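Local structure of BIFUNCTIONAL PROTEIN Proline utilization A (PutA) (Corynebacterium freiburgense, 5UX5) at residues A190-A195 with L208-L213; I202-T206 with H240-R244; E952-Q957 with V968-R972; Q885-W890 with K1057-S1062. The protein probably oxidises proline to glutamate in two steps, joining an FAD-dependent proline dehydrogenase and an NAD-dependent aldehyde dehydrogenase in one chain. All coordinates share one frame; numbering follows the deposited sequence.

Contact 1. Residues A190-A195 with L208-L213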
loop_
_atom_site.group_PDB
_atom_site.type_symbol
_atom_site.label_atom_id
_atom_site.label_comp_id
_atom_site.label_asym_id
_atom_site.label_seq_id
_atom_site.Cartn_x
_atom_site.Cartn_y
_atom_site.Cartn_z
ATOM N N ALA A 190 11.887 16.882 -9.487
ATOM C CA ALA A 190 12.730 16.185 -8.528
ATOM C C ALA A 190 12.643 14.684 -8.701
ATOM O O ALA A 190 13.667 13.984 -8.662
ATOM C CB ALA A 190 12.322 16.554 -7.101
ATOM N N THR A 191 11.435 14.160 -8.904
ATOM C CA THR A 191 11.338 12.714 -9.027
ATOM C C THR A 191 11.870 12.201 -10.350
ATOM O O THR A 191 12.018 10.989 -10.500
ATOM C CB THR A 191 9.907 12.263 -8.878
ATOM O OG1 THR A 191 9.172 12.691 -10.025
ATOM C CG2 THR A 191 9.338 12.903 -7.696
ATOM N N SER A 192 12.171 13.074 -11.304
ATOM C CA SER A 192 12.920 12.630 -12.468
ATOM C C SER A 192 14.420 12.645 -12.222
ATOM O O SER A 192 15.158 11.977 -12.953
ATOM C CB SER A 192 12.618 13.521 -13.670
ATOM O OG SER A 192 11.237 13.557 -13.970
ATOM N N VAL A 193 14.879 13.376 -11.202
ATOM C CA VAL A 193 16.307 13.483 -10.922
ATOM C C VAL A 193 16.754 12.435 -9.904
ATOM O O VAL A 193 17.887 11.942 -9.974
ATOM C CB VAL A 193 16.638 14.915 -10.476
ATOM C CG1 VAL A 193 18.052 15.023 -9.987
ATOM C CG2 VAL A 193 16.421 15.872 -11.629
ATOM N N VAL A 194 15.882 12.080 -8.970
ATOM C CA VAL A 194 16.110 11.009 -8.010
ATOM C C VAL A 194 14.950 10.015 -8.137
ATOM O O VAL A 194 13.789 10.371 -7.902
ATOM C CB VAL A 194 16.212 11.551 -6.574
ATOM C CG1 VAL A 194 16.264 10.408 -5.573
ATOM C CG2 VAL A 194 17.426 12.417 -6.431
ATOM N N ALA A 195 15.249 8.783 -8.525
ATOM C CA ALA A 195 14.167 7.818 -8.542
ATOM C C ALA A 195 13.924 7.304 -7.136
ATOM O O ALA A 195 14.816 7.339 -6.287
ATOM C CB ALA A 195 14.472 6.654 -9.469
ATOM N N LEU A 208 20.924 14.905 -2.057
ATOM C CA LEU A 208 21.106 14.147 -3.282
ATOM C C LEU A 208 20.663 14.967 -4.480
ATOM O O LEU A 208 21.329 14.968 -5.515
ATOM C CB LEU A 208 20.334 12.823 -3.208
ATOM C CG LEU A 208 20.637 11.812 -4.323
ATOM C CD1 LEU A 208 22.133 11.585 -4.441
ATOM C CD2 LEU A 208 19.915 10.493 -4.184
ATOM N N LEU A 209 19.543 15.671 -4.361
ATOM C CA LEU A 209 19.040 16.470 -5.479
ATOM C C LEU A 209 19.983 17.623 -5.817
ATOM O O LEU A 209 20.230 17.913 -6.996
ATOM C CB LEU A 209 17.632 16.979 -5.152
ATOM C CG LEU A 209 16.537 15.895 -5.193
ATOM C CD1 LEU A 209 15.436 16.267 -4.244
ATOM C CD2 LEU A 209 15.989 15.668 -6.603
ATOM N N LYS A 210 20.526 18.281 -4.792
ATOM C CA LYS A 210 21.478 19.346 -5.023
ATOM C C LYS A 210 22.757 18.801 -5.635
ATOM O O LYS A 210 23.311 19.401 -6.561
ATOM C CB LYS A 210 21.761 20.081 -3.716
ATOM C CG LYS A 210 20.608 20.964 -3.264
ATOM C CD LYS A 210 21.003 21.812 -2.083
ATOM C CE LYS A 210 21.602 20.973 -0.972
ATOM N NZ LYS A 210 21.865 21.777 0.267
ATOM N N GLU A 211 23.245 17.672 -5.118
ATOM C CA GLU A 211 24.445 17.059 -5.669
ATOM C C GLU A 211 24.264 16.714 -7.143
ATOM O O GLU A 211 25.198 16.844 -7.946
ATOM C CB GLU A 211 24.797 15.819 -4.852
ATOM C CG GLU A 211 25.946 15.013 -5.387
ATOM C CD GLU A 211 26.075 13.690 -4.676
ATOM O OE1 GLU A 211 25.699 13.611 -3.483
ATOM O OE2 GLU A 211 26.538 12.723 -5.319
ATOM N N ARG A 212 23.065 16.303 -7.526
ATOM C CA ARG A 212 22.831 15.899 -8.905
ATOM C C ARG A 212 22.471 17.054 -9.828
ATOM O O ARG A 212 22.777 16.983 -11.025
ATOM C CB ARG A 212 21.727 14.841 -8.960
ATOM C CG ARG A 212 22.169 13.503 -8.431
ATOM C CD ARG A 212 21.054 12.521 -8.585
ATOM N NE ARG A 212 21.449 11.170 -8.233
ATOM C CZ ARG A 212 20.601 10.150 -8.202
ATOM N NH1 ARG A 212 19.331 10.366 -8.491
ATOM N NH2 ARG A 212 21.014 8.920 -7.895
ATOM N N LEU A 213 21.832 18.115 -9.311
ATOM C CA LEU A 213 21.332 19.178 -10.176
ATOM C C LEU A 213 22.326 20.318 -10.403
ATOM O O LEU A 213 22.160 21.069 -11.372
ATOM C CB LEU A 213 20.021 19.741 -9.625
ATOM C CG LEU A 213 18.767 18.946 -9.983
ATOM C CD1 LEU A 213 17.608 19.474 -9.179
ATOM C CD2 LEU A 213 18.495 19.086 -11.462
#
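Ala190 O, which rests 3.5 Å from Leu209 CD2, accepts the backbone N-H groups of both Val193 and Val194 and so closes a short helical turn. That turn follows strand 185-189 directly, and the contact folds it onto helix 202-221 within one beta-alpha unit of the proline dehydrogenase TIM barrel. The polar link across is Arg212 NH1 to Val193 O at 2.6 Å. The donor lies in the carbonyl plane on a lone pair, although the N-H...O angle of 134° leaves the bond bent. Arg212 reaches it with a chain extended from CG to NE, while NH2 of the same guanidinium makes a salt bridge with Asp164, so the group is held at two of its nitrogens. The other contacts are between apolar branches. Leu209 CD2 meets Ala190 CB at 3.8 Å and Val194 CG2 at 3.6 Å, the Val194 and Leu209 side chains crossing at about a right angle. Val193 turns CG1 away from its own N (chi1 172°), presents that methyl to Arg212 CB and sends CG2 to Leu213 CD2, 3.8 Å away. Leu208 CD2 touches both methyls of Val194 and also sits 4.1 Å above the centre of the Arg212 guanidinium plane.

Contact 2. Residues I202-T206 with H240-R244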
loop_
_atom_site.group_PDB
_atom_site.type_symbol
_atom_site.label_atom_id
_atom_site.label_comp_id
_atom_site.label_asym_id
_atom_site.label_seq_id
_atom_site.Cartn_x
_atom_site.Cartn_y
_atom_site.Cartn_z
ATOM N N ILE A 202 13.895 13.694 4.169
ATOM C CA ILE A 202 13.894 14.955 3.430
ATOM C C ILE A 202 15.301 15.542 3.365
ATOM O O ILE A 202 15.724 15.986 2.299
ATOM C CB ILE A 202 12.889 15.961 4.037
ATOM C CG1 ILE A 202 12.641 17.092 3.052
ATOM C CG2 ILE A 202 13.391 16.587 5.300
ATOM C CD1 ILE A 202 11.515 17.987 3.441
ATOM N N ASP A 203 16.090 15.417 4.453
ATOM C CA ASP A 203 17.451 15.965 4.492
ATOM C C ASP A 203 18.329 15.296 3.447
ATOM O O ASP A 203 19.071 15.964 2.720
ATOM C CB ASP A 203 18.110 15.777 5.872
ATOM C CG ASP A 203 17.356 16.446 7.035
ATOM O OD1 ASP A 203 16.499 17.328 6.828
ATOM O OD2 ASP A 203 17.658 16.096 8.195
ATOM N N GLY A 204 18.258 13.966 3.374
ATOM C CA GLY A 204 19.071 13.231 2.428
ATOM C C GLY A 204 18.604 13.417 1.005
ATOM O O GLY A 204 19.415 13.505 0.080
ATOM N N ASN A 205 17.294 13.459 0.802
ATOM C CA ASN A 205 16.789 13.700 -0.538
ATOM C C ASN A 205 17.240 15.061 -1.045
ATOM O O ASN A 205 17.609 15.199 -2.218
ATOM C CB ASN A 205 15.269 13.569 -0.550
ATOM C CG ASN A 205 14.805 12.137 -0.306
ATOM O OD1 ASN A 205 15.573 11.280 0.129
ATOM N ND2 ASN A 205 13.545 11.875 -0.589
ATOM N N THR A 206 17.237 16.075 -0.164
ATOM C CA THR A 206 17.669 17.418 -0.549
ATOM C C THR A 206 19.115 17.413 -1.006
ATOM O O THR A 206 19.444 17.981 -2.051
ATOM C CB THR A 206 17.505 18.407 0.603
ATOM O OG1 THR A 206 16.122 18.542 0.943
ATOM C CG2 THR A 206 18.005 19.754 0.174
ATOM N N HIS A 240 7.465 19.971 -0.125
ATOM C CA HIS A 240 8.458 20.610 0.728
ATOM C C HIS A 240 9.894 20.332 0.272
ATOM O O HIS A 240 10.759 21.212 0.392
ATOM C CB HIS A 240 8.222 20.222 2.177
ATOM C CG HIS A 240 6.939 20.761 2.708
ATOM N ND1 HIS A 240 5.833 19.972 2.929
ATOM C CD2 HIS A 240 6.559 22.028 2.995
ATOM C CE1 HIS A 240 4.836 20.721 3.369
ATOM N NE2 HIS A 240 5.249 21.975 3.412
ATOM N N VAL A 241 10.176 19.132 -0.245
ATOM C CA VAL A 241 11.531 18.831 -0.683
ATOM C C VAL A 241 11.922 19.726 -1.848
ATOM O O VAL A 241 13.085 20.131 -1.969
ATOM C CB VAL A 241 11.678 17.351 -1.056
ATOM C CG1 VAL A 241 10.811 17.048 -2.232
ATOM C CG2 VAL A 241 13.132 17.051 -1.425
ATOM N N THR A 242 10.967 20.017 -2.744
ATOM C CA THR A 242 11.282 20.838 -3.911
ATOM C C THR A 242 11.490 22.302 -3.527
ATOM O O THR A 242 12.431 22.939 -4.008
ATOM C CB THR A 242 10.190 20.720 -4.968
ATOM O OG1 THR A 242 9.982 19.338 -5.298
ATOM C CG2 THR A 242 10.609 21.470 -6.211
ATOM N N ILE A 243 10.617 22.859 -2.676
ATOM C CA ILE A 243 10.824 24.222 -2.190
ATOM C C ILE A 243 12.157 24.317 -1.472
ATOM O O ILE A 243 12.883 25.315 -1.596
ATOM C CB ILE A 243 9.686 24.654 -1.253
ATOM C CG1 ILE A 243 8.385 24.850 -1.994
ATOM C CG2 ILE A 243 10.071 25.912 -0.501
ATOM C CD1 ILE A 243 7.237 24.829 -1.044
ATOM N N ARG A 244 12.478 23.295 -0.673
ATOM C CA ARG A 244 13.744 23.307 0.046
ATOM C C ARG A 244 14.914 23.174 -0.921
ATOM O O ARG A 244 15.955 23.825 -0.757
ATOM C CB ARG A 244 13.772 22.192 1.076
ATOM C CG ARG A 244 15.006 22.189 1.874
ATOM C CD ARG A 244 14.914 21.198 2.958
ATOM N NE ARG A 244 16.236 20.904 3.491
ATOM C CZ ARG A 244 16.461 20.028 4.457
ATOM N NH1 ARG A 244 15.440 19.358 4.990
ATOM N NH2 ARG A 244 17.695 19.822 4.882
#
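Asp203 and Arg244 supply the ionic part of this contact between two outer helices of the proline dehydrogenase TIM barrel. Arg244 NH1 donates to Asp203 OD1 over 2.9 Å with an N-H...O angle of 161°; OD1 lies in the guanidinium plane and accepts the hydrogen bond on its anti lone pair. A second, weak bond joins Arg244 NH2 to the same oxygen at 3.4 Å. Both nitrogens meet the one oxygen, and the carboxylate and guanidinium planes are steeply inclined to each other. An extended Arg244 chain, with CG anti to the backbone N (chi1 -178°), carries the charge across to helix 202-206.

Another polar group lies over one guanidinium face: Thr206 OG1 is 3.5 Å from Arg244 NE, at an angle too poor for bonding. That hydroxyl donates instead to Ile202 O at 2.9 Å, and Thr206 N reaches the same oxygen from the opposite face of its plane.

Apolar contacts are looser. Ile202 CG1 lies 4.2 Å from Val241 CB, Ile202 CD1 touches His240 CB, and Val241 CG2 approaches Asn205 CB.

The axes of 202-206 and 240-244, short pieces of helices 202-221 and 239-251, approach to 9.8 Å at 48°. Helix 477-484 covers Ile202 and His240, Glu248 takes Arg244 NE, and Thr242 and Ile243 of helix 239-251 pack on strand 260-265.

Contact 3. Residues E952-Q957 with V968-R972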
loop_
_atom_site.group_PDB
_atom_site.type_symbol
_atom_site.label_atom_id
_atom_site.label_comp_id
_atom_site.label_asym_id
_atom_site.label_seq_id
_atom_site.Cartn_x
_atom_site.Cartn_y
_atom_site.Cartn_z
ATOM N N GLU A 952 -24.463 -15.288 3.937
ATOM C CA GLU A 952 -23.017 -15.159 3.977
ATOM C C GLU A 952 -22.333 -15.893 2.814
ATOM O O GLU A 952 -21.747 -15.257 1.923
ATOM C CB GLU A 952 -22.518 -15.690 5.332
ATOM C CG GLU A 952 -21.008 -15.526 5.585
ATOM C CD GLU A 952 -20.660 -14.122 6.012
ATOM O OE1 GLU A 952 -21.556 -13.248 5.929
ATOM O OE2 GLU A 952 -19.501 -13.873 6.408
ATOM N N PHE A 953 -22.451 -17.230 2.778
ATOM C CA PHE A 953 -21.493 -18.034 2.017
ATOM C C PHE A 953 -21.623 -17.863 0.507
ATOM O O PHE A 953 -20.638 -18.031 -0.210
ATOM C CB PHE A 953 -21.629 -19.503 2.416
ATOM C CG PHE A 953 -21.374 -19.751 3.876
ATOM C CD1 PHE A 953 -20.226 -19.247 4.477
ATOM C CD2 PHE A 953 -22.272 -20.475 4.646
ATOM C CE1 PHE A 953 -19.982 -19.453 5.813
ATOM C CE2 PHE A 953 -22.044 -20.699 5.980
ATOM C CZ PHE A 953 -20.900 -20.188 6.573
ATOM N N GLY A 954 -22.810 -17.584 0.003
ATOM C CA GLY A 954 -23.040 -17.398 -1.404
ATOM C C GLY A 954 -22.823 -15.993 -1.890
ATOM O O GLY A 954 -23.121 -15.701 -3.050
ATOM N N VAL A 955 -22.363 -15.094 -1.034
ATOM C CA VAL A 955 -22.200 -13.688 -1.386
ATOM C C VAL A 955 -20.719 -13.332 -1.479
ATOM O O VAL A 955 -19.909 -13.742 -0.638
ATOM C CB VAL A 955 -22.891 -12.758 -0.375
ATOM C CG1 VAL A 955 -22.821 -11.347 -0.883
ATOM C CG2 VAL A 955 -24.340 -13.195 -0.134
ATOM N N GLU A 956 -20.379 -12.542 -2.498
ATOM C CA GLU A 956 -19.109 -11.833 -2.545
ATOM C C GLU A 956 -19.316 -10.487 -1.858
ATOM O O GLU A 956 -20.125 -9.678 -2.309
ATOM C CB GLU A 956 -18.638 -11.636 -3.982
ATOM C CG GLU A 956 -18.577 -12.907 -4.775
ATOM C CD GLU A 956 -17.500 -12.896 -5.834
ATOM O OE1 GLU A 956 -17.135 -13.998 -6.322
ATOM O OE2 GLU A 956 -16.984 -11.797 -6.152
ATOM N N GLN A 957 -18.596 -10.256 -0.768
ATOM C CA GLN A 957 -18.855 -9.165 0.159
ATOM C C GLN A 957 -17.676 -8.199 0.222
ATOM O O GLN A 957 -16.601 -8.544 0.731
ATOM C CB GLN A 957 -19.133 -9.727 1.548
ATOM C CG GLN A 957 -20.460 -10.411 1.697
ATOM C CD GLN A 957 -20.751 -10.695 3.149
ATOM O OE1 GLN A 957 -21.475 -9.946 3.815
ATOM N NE2 GLN A 957 -20.150 -11.759 3.667
ATOM N N VAL A 968 -12.919 -7.749 -1.938
ATOM C CA VAL A 968 -13.974 -8.767 -1.868
ATOM C C VAL A 968 -13.608 -9.883 -0.890
ATOM O O VAL A 968 -12.472 -10.369 -0.870
ATOM C CB VAL A 968 -14.246 -9.335 -3.276
ATOM C CG1 VAL A 968 -15.088 -10.554 -3.224
ATOM C CG2 VAL A 968 -14.937 -8.277 -4.121
ATOM N N PHE A 969 -14.589 -10.304 -0.090
ATOM C CA PHE A 969 -14.450 -11.418 0.844
ATOM C C PHE A 969 -15.446 -12.488 0.426
ATOM O O PHE A 969 -16.658 -12.249 0.433
ATOM C CB PHE A 969 -14.717 -10.978 2.282
ATOM C CG PHE A 969 -14.572 -12.079 3.280
ATOM C CD1 PHE A 969 -13.319 -12.470 3.712
ATOM C CD2 PHE A 969 -15.693 -12.748 3.776
ATOM C CE1 PHE A 969 -13.184 -13.512 4.619
ATOM C CE2 PHE A 969 -15.562 -13.792 4.681
ATOM C CZ PHE A 969 -14.309 -14.183 5.095
ATOM N N ARG A 970 -14.944 -13.655 0.044
ATOM C CA ARG A 970 -15.804 -14.676 -0.503
ATOM C C ARG A 970 -15.346 -16.039 -0.024
ATOM O O ARG A 970 -14.218 -16.221 0.454
ATOM C CB ARG A 970 -15.855 -14.639 -2.048
ATOM C CG ARG A 970 -14.558 -14.937 -2.753
ATOM C CD ARG A 970 -14.703 -14.802 -4.269
ATOM N NE ARG A 970 -13.540 -15.325 -4.981
ATOM C CZ ARG A 970 -13.508 -15.576 -6.288
ATOM N NH1 ARG A 970 -14.590 -15.379 -7.029
ATOM N NH2 ARG A 970 -12.399 -16.037 -6.855
ATOM N N TYR A 971 -16.245 -17.009 -0.190
ATOM C CA TYR A 971 -15.963 -18.384 0.163
ATOM C C TYR A 971 -15.801 -19.205 -1.106
ATOM O O TYR A 971 -16.597 -19.072 -2.035
ATOM C CB TYR A 971 -17.081 -18.932 1.044
ATOM C CG TYR A 971 -17.260 -18.176 2.346
ATOM C CD1 TYR A 971 -18.022 -17.017 2.402
ATOM C CD2 TYR A 971 -16.615 -18.598 3.521
ATOM C CE1 TYR A 971 -18.195 -16.322 3.604
ATOM C CE2 TYR A 971 -16.768 -17.902 4.723
ATOM C CZ TYR A 971 -17.562 -16.769 4.747
ATOM O OH TYR A 971 -17.742 -16.085 5.912
ATOM N N ARG A 972 -14.757 -20.026 -1.159
ATOM C CA ARG A 972 -14.520 -20.960 -2.273
ATOM C C ARG A 972 -14.746 -22.399 -1.816
ATOM O O ARG A 972 -14.474 -22.737 -0.658
ATOM C CB ARG A 972 -13.092 -20.877 -2.835
ATOM C CG ARG A 972 -12.655 -19.515 -3.259
ATOM C CD ARG A 972 -13.561 -19.025 -4.346
ATOM N NE ARG A 972 -13.225 -19.572 -5.644
ATOM C CZ ARG A 972 -13.958 -19.362 -6.728
ATOM N NH1 ARG A 972 -15.053 -18.624 -6.615
ATOM N NH2 ARG A 972 -13.589 -19.861 -7.908
#
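Phe953 and Tyr971 make a T-shaped stack, with ring planes at 88° and centroids 4.8 Å apart. The edge of Phe953 enters, CD1 standing 3.5 Å above the centre of the Tyr971 face. At the rim of the same tyrosine, OH donates to Glu952 OE2 over 2.9 Å, using the anti lone pair of that oxygen. In the glutamate, the bend at chi2 (79°) swings the carboxylate to the hydroxyl; CG itself lies 3.5 Å from Tyr971 CE1.

Farther along, the loop leaving helix 936-953 turns alongside strand 965-980. Gln957 and Phe969 form a single antiparallel hydrogen-bonded pair, with Gln957 N to Phe969 O at 3.0 Å and Phe969 N to Gln957 O at 2.8 Å. Glu956 and Arg970 lie side by side, pointing the same way, and Arg970 NH1 bridges to Glu956 OE1 at 3.0 Å. That oxygen lies at the guanidinium edge, although the carboxylate plane stands almost perpendicular to the guanidinium. Glu956 CB and OE2 also pack on Val968 CG1.

A second shell fixes these groups. Gln957 NE2 donates weakly to Glu952 OE1, Asn905 ND2 bonds to Tyr971 OH, and Arg970 NE is held by Gln1059 OE1 of strand 1056-1064, the antiparallel neighbour of strand 965-980.

Tyr971 OH thus has two partners, donating a hydrogen bond to Glu952 and accepting one from Asn905. With Arg1049 in a long, weak ion pair to Glu952 OE2, this pattern is consistent with an ionised Glu952 carboxylate, whose charge would probably polarise the phenol O-H.

Contact 4. Residues Q885-W890 with K1057-S1062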
loop_
_atom_site.group_PDB
_atom_site.type_symbol
_atom_site.label_atom_id
_atom_site.label_comp_id
_atom_site.label_asym_id
_atom_site.label_seq_id
_atom_site.Cartn_x
_atom_site.Cartn_y
_atom_site.Cartn_z
ATOM N N GLN A 885 -8.491 -6.721 3.370
ATOM C CA GLN A 885 -7.932 -7.977 2.858
ATOM C C GLN A 885 -7.677 -8.857 4.072
ATOM O O GLN A 885 -6.581 -8.839 4.650
ATOM C CB GLN A 885 -6.650 -7.749 2.055
ATOM C CG GLN A 885 -6.809 -6.774 0.896
ATOM C CD GLN A 885 -6.393 -5.365 1.287
ATOM O OE1 GLN A 885 -5.625 -5.183 2.243
ATOM N NE2 GLN A 885 -6.926 -4.359 0.575
ATOM N N PRO A 886 -8.695 -9.571 4.542
ATOM C CA PRO A 886 -8.466 -10.593 5.567
ATOM C C PRO A 886 -7.382 -11.553 5.104
ATOM O O PRO A 886 -7.337 -11.947 3.936
ATOM C CB PRO A 886 -9.823 -11.277 5.678
ATOM C CG PRO A 886 -10.796 -10.247 5.175
ATOM C CD PRO A 886 -10.107 -9.485 4.138
ATOM N N PHE A 887 -6.493 -11.929 6.011
ATOM C CA PHE A 887 -5.247 -12.566 5.606
ATOM C C PHE A 887 -5.187 -14.023 6.080
ATOM O O PHE A 887 -5.490 -14.321 7.247
ATOM C CB PHE A 887 -4.059 -11.765 6.143
ATOM C CG PHE A 887 -2.733 -12.200 5.586
ATOM C CD1 PHE A 887 -2.330 -11.778 4.339
ATOM C CD2 PHE A 887 -1.902 -13.058 6.303
ATOM C CE1 PHE A 887 -1.108 -12.182 3.808
ATOM C CE2 PHE A 887 -0.692 -13.470 5.788
ATOM C CZ PHE A 887 -0.288 -13.028 4.535
ATOM N N GLY A 888 -4.792 -14.929 5.167
ATOM C CA GLY A 888 -4.641 -16.335 5.469
ATOM C C GLY A 888 -4.547 -17.193 4.230
ATOM O O GLY A 888 -5.078 -16.813 3.188
ATOM N N GLY A 889 -3.859 -18.338 4.300
ATOM C CA GLY A 889 -3.508 -19.092 3.119
ATOM C C GLY A 889 -4.179 -20.456 3.015
ATOM O O GLY A 889 -4.832 -20.939 3.940
ATOM N N TRP A 890 -3.955 -21.090 1.874
ATOM C CA TRP A 890 -4.352 -22.459 1.610
ATOM C C TRP A 890 -3.108 -23.348 1.603
ATOM O O TRP A 890 -1.975 -22.867 1.695
ATOM C CB TRP A 890 -5.090 -22.538 0.266
ATOM C CG TRP A 890 -6.324 -21.667 0.163
ATOM C CD1 TRP A 890 -6.931 -20.996 1.176
ATOM C CD2 TRP A 890 -7.135 -21.422 -1.019
ATOM N NE1 TRP A 890 -8.056 -20.328 0.707
ATOM C CE2 TRP A 890 -8.196 -20.573 -0.633
ATOM C CE3 TRP A 890 -7.048 -21.818 -2.356
ATOM C CZ2 TRP A 890 -9.151 -20.119 -1.527
ATOM C CZ3 TRP A 890 -8.007 -21.383 -3.239
ATOM C CH2 TRP A 890 -9.050 -20.537 -2.820
ATOM N N LYS A 1057 -13.284 -22.611 1.731
ATOM C CA LYS A 1057 -12.013 -21.930 1.922
ATOM C C LYS A 1057 -12.237 -20.430 1.757
ATOM O O LYS A 1057 -12.664 -19.972 0.690
ATOM C CB LYS A 1057 -10.990 -22.432 0.899
ATOM C CG LYS A 1057 -10.622 -23.899 0.967
ATOM C CD LYS A 1057 -9.600 -24.208 -0.120
ATOM C CE LYS A 1057 -10.197 -23.903 -1.479
ATOM N NZ LYS A 1057 -9.503 -24.545 -2.636
ATOM N N GLU A 1058 -11.916 -19.662 2.788
ATOM C CA GLU A 1058 -12.101 -18.221 2.697
ATOM C C GLU A 1058 -11.084 -17.634 1.723
ATOM O O GLU A 1058 -9.973 -18.163 1.572
ATOM C CB GLU A 1058 -11.938 -17.583 4.079
ATOM C CG GLU A 1058 -12.924 -18.108 5.102
ATOM C CD GLU A 1058 -12.727 -17.533 6.494
ATOM O OE1 GLU A 1058 -13.478 -17.947 7.423
ATOM O OE2 GLU A 1058 -11.811 -16.699 6.667
ATOM N N GLN A 1059 -11.474 -16.543 1.045
ATOM C CA GLN A 1059 -10.584 -15.877 0.093
ATOM C C GLN A 1059 -10.876 -14.386 -0.035
ATOM O O GLN A 1059 -12.032 -13.980 -0.188
ATOM C CB GLN A 1059 -10.682 -16.512 -1.301
ATOM C CG GLN A 1059 -9.839 -15.835 -2.368
ATOM C CD GLN A 1059 -10.020 -16.446 -3.732
ATOM O OE1 GLN A 1059 -11.112 -16.400 -4.296
ATOM N NE2 GLN A 1059 -8.940 -16.990 -4.293
ATOM N N ALA A 1060 -9.810 -13.581 -0.055
ATOM C CA ALA A 1060 -9.893 -12.144 -0.301
ATOM C C ALA A 1060 -9.366 -11.825 -1.691
ATOM O O ALA A 1060 -8.261 -12.245 -2.039
ATOM C CB ALA A 1060 -9.086 -11.368 0.732
ATOM N N VAL A 1061 -10.156 -11.101 -2.492
ATOM C CA VAL A 1061 -9.749 -10.692 -3.840
ATOM C C VAL A 1061 -9.747 -9.171 -3.886
ATOM O O VAL A 1061 -10.811 -8.537 -3.842
ATOM C CB VAL A 1061 -10.658 -11.256 -4.933
ATOM C CG1 VAL A 1061 -10.039 -11.001 -6.295
ATOM C CG2 VAL A 1061 -10.912 -12.741 -4.717
ATOM N N SER A 1062 -8.556 -8.589 -4.035
ATOM C CA SER A 1062 -8.353 -7.148 -4.025
ATOM C C SER A 1062 -7.927 -6.708 -5.413
ATOM O O SER A 1062 -6.908 -7.191 -5.917
ATOM C CB SER A 1062 -7.303 -6.763 -2.992
ATOM O OG SER A 1062 -7.086 -5.373 -3.030
#
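Loop 885-890 runs roughly against strand 1057-1062, their end-to-end directions 142° apart, with Gln885 and Ala1060 CA atoms 5.6 Å apart. The strand belongs to the C-terminal part and pairs with strand 870-873, so the contact joins that part to the aldehyde dehydrogenase module. Trp890 carries most of the interface. Its NE1 donates to Glu1058 O at 3.0 Å, with an N-H...O angle of 154° and the oxygen close to the indole plane. Lys1057 crosses one face of the indole at about a right angle: CE makes a CH-pi contact 3.6 Å from the six-membered-ring centroid, and NZ a cation-pi contact 3.9 Å from it. A bend at chi3 (-60°) folds the lysine over the ring. At the far end of the loop, Pro886 CD rests 4.0 Å from Ala1060 CB. Gln885 CG meets Ser1062 CB, and Asn967 OD1 binds both Gln885 NE2 and Ser1062 OG, while Gln885 OE1 accepts from Ile881 N. Gln1059 NE2 touches Trp890 CH2 while bonding to Val868 O; its OE1 accepts from Arg970 NE. The indole therefore acts through two surfaces, its N-H satisfied at the edge by a carbonyl and its pi cloud probably easing the ammonium charge on the face.

From the N terminus, contact 1 closes a short loop from 190-195 to 208-213. Contact 2 opens at 202-206, within that loop, and closes later at 240-244, so the two cross. They share helix 202-221 and touch through Leu209 and Val241, tying consecutive beta-alpha units of the proline dehydrogenase barrel. Contact 4 opens much later, at 885-890, and closes at 1057-1062; contact 3, from 952-957 to 968-972, forms entirely between these ends. Strands 965-980 and 1056-1064 bring contacts 3 and 4 together, linking C-terminal elements to the aldehyde dehydrogenase module. The two pairs occupy opposite sides of the chain's centre, contacts 1 and 3 about 47 Å apart between centres.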